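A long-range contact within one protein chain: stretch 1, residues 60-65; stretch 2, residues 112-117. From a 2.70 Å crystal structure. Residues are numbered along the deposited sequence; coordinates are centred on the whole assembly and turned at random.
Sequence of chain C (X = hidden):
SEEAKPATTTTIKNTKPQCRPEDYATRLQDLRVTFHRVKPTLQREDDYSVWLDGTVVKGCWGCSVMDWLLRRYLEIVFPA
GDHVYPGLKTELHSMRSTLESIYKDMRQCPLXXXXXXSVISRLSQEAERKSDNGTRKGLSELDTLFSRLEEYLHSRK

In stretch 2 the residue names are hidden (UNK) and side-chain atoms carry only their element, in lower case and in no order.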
# COMPACT_ATOMS: atom_id res chain seq x y z
N CYS C 60 5.16 0.95 1.38
CA CYS C 60 4.50 1.57 0.23
C CYS C 60 5.42 2.04 -0.88
O CYS C 60 5.14 1.79 -2.06
CB CYS C 60 3.67 2.77 0.67
SG CYS C 60 1.90 2.51 1.04
N TRP C 61 6.50 2.72 -0.53
CA TRP C 61 7.36 3.24 -1.59
C TRP C 61 8.61 2.47 -1.96
O TRP C 61 9.49 3.00 -2.64
CB TRP C 61 7.68 4.71 -1.31
CG TRP C 61 6.49 5.58 -1.57
CD1 TRP C 61 5.60 6.07 -0.65
CD2 TRP C 61 5.97 5.98 -2.86
NE1 TRP C 61 4.57 6.74 -1.28
CE2 TRP C 61 4.77 6.69 -2.64
CE3 TRP C 61 6.41 5.79 -4.18
CZ2 TRP C 61 4.01 7.22 -3.68
CZ3 TRP C 61 5.64 6.32 -5.22
CH2 TRP C 61 4.46 7.02 -4.96
N GLY C 62 8.67 1.20 -1.54
CA GLY C 62 9.81 0.37 -1.87
C GLY C 62 10.08 0.39 -3.37
O GLY C 62 11.23 0.44 -3.80
N CYS C 63 9.01 0.34 -4.16
CA CYS C 63 9.12 0.37 -5.61
C CYS C 63 10.05 1.51 -6.00
O CYS C 63 10.90 1.39 -6.88
CB CYS C 63 7.73 0.60 -6.24
SG CYS C 63 6.91 2.15 -5.72
N SER C 64 9.89 2.64 -5.33
CA SER C 64 10.70 3.81 -5.59
C SER C 64 12.14 3.56 -5.20
O SER C 64 13.07 3.95 -5.91
CB SER C 64 10.12 4.99 -4.80
OG SER C 64 10.74 6.22 -5.14
N VAL C 65 12.34 2.91 -4.07
CA VAL C 65 13.70 2.64 -3.60
C VAL C 65 14.36 1.56 -4.45
O VAL C 65 15.57 1.60 -4.68
CB VAL C 65 13.72 2.20 -2.11
CG1 VAL C 65 15.12 1.81 -1.71
CG2 VAL C 65 13.21 3.34 -1.23
N UNK C 112 5.46 -4.16 -11.52
CA UNK C 112 6.77 -4.25 -10.88
C UNK C 112 7.33 -2.90 -10.44
O UNK C 112 8.22 -2.84 -9.60
c UNK C 112 8.64 -7.00 -12.84
c UNK C 112 7.44 -7.10 -10.64
c UNK C 112 7.52 -6.42 -12.00
c UNK C 112 7.77 -4.93 -11.81
N UNK C 113 6.80 -1.82 -11.03
CA UNK C 113 7.24 -0.48 -10.68
C UNK C 113 6.26 0.12 -9.70
O UNK C 113 5.55 -0.60 -9.00
N UNK C 114 6.21 1.45 -9.62
CA UNK C 114 5.27 2.06 -8.69
C UNK C 114 3.91 2.17 -9.35
O UNK C 114 3.82 2.31 -10.57
s UNK C 114 7.26 3.46 -7.24
c UNK C 114 5.75 3.44 -8.25
N UNK C 115 2.87 2.11 -8.53
CA UNK C 115 1.51 2.17 -9.03
C UNK C 115 0.99 3.52 -9.44
O UNK C 115 0.18 3.62 -10.35
N UNK C 116 1.45 4.57 -8.78
CA UNK C 116 0.97 5.89 -9.13
C UNK C 116 1.10 6.13 -10.63
O UNK C 116 0.16 6.61 -11.26
c UNK C 116 3.09 7.26 -8.94
o UNK C 116 3.29 8.42 -9.37
c UNK C 116 1.74 6.96 -8.35
o UNK C 116 3.94 6.33 -8.99
N UNK C 117 2.25 5.77 -11.20
CA UNK C 117 2.47 5.97 -12.63
C UNK C 117 1.32 5.46 -13.50
O UNK C 117 1.09 5.98 -14.59
n UNK C 117 8.83 5.53 -13.35
c UNK C 117 5.04 5.88 -12.46
c UNK C 117 3.78 5.31 -13.09
c UNK C 117 7.59 6.01 -12.64
c UNK C 117 6.30 5.33 -13.14

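Position 112 carries four side-chain carbons and no other element, forked at the second. Its CA-to-CB bond points away from stretch 1, and the side chain is out of contact with it. Four carbons with the fork one step beyond CB make it leucine. Leu112 is buried, with almost none of that burial due to stretch 1.

Position 113 has backbone atoms alone. Its carbonyl does the touching: O of position 113 lies 3.7 Å from Cys63 CB. With no side-chain atoms, it is glycine. A CB at Gly113 would point away from stretch 1 and would have room, so this contact does not itself account for the missing side chain.

Position 114 has one carbon followed by one sulfur. That sulfur sits 2.0 Å from Cys63 SG, a covalent bond length rather than a packing distance, and the residue can only be a cysteine in a disulfide. Both CA-to-CB bonds point toward the opposite stretch, and the CA atoms of Cys63 and Cys114 are 5.2 Å apart. With chi1 in p at Cys63 and m at Cys114, the bridge closes with a chi3 of 99°, near the right angle that disulfides favour. Cys114 SG also lies 3.4 Å from Ser64 N and 3.9 Å from Trp61 CZ3, approaching the indole obliquely.

Position 115 again has no side-chain atoms and makes no contact with stretch 1: glycine. Gly115 serves here as backbone between two touching neighbours.

Position 116 shows two carbons, the second carrying two oxygens. Its CA-to-CB bond points toward stretch 1, and one oxygen reaches the edge of the indole, near the ring plane. This is the short carboxylate of aspartate; Asp116 OD1 lies 4.1 Å from Trp61 CH2. The other oxygen, OD2, is hydrogen-bonded elsewhere in the structure.

Position 117 has four carbons in a row ending in nitrogen, and makes no contact with stretch 1. It is a lysine, and Lys117 is exposed.

The contact is a covalent staple with a modest apron, burying 210 Å² in all and having no hydrogen bond across it. Cys63 stands in the first turn of a helix, where Trp61, at the N-cap position, accepts a backbone bond from Val65 N to Trp61 O of 3.2 Å. Trp61 points sideways at its CB, yet its ring end comes nearer and packs beside the staple. The rule to read is economical: the two facing cysteines provide the link and most of the buried area, with Trp61 and Asp116 adding most of the rest.

Stretch 2 112-117: LGCGDK
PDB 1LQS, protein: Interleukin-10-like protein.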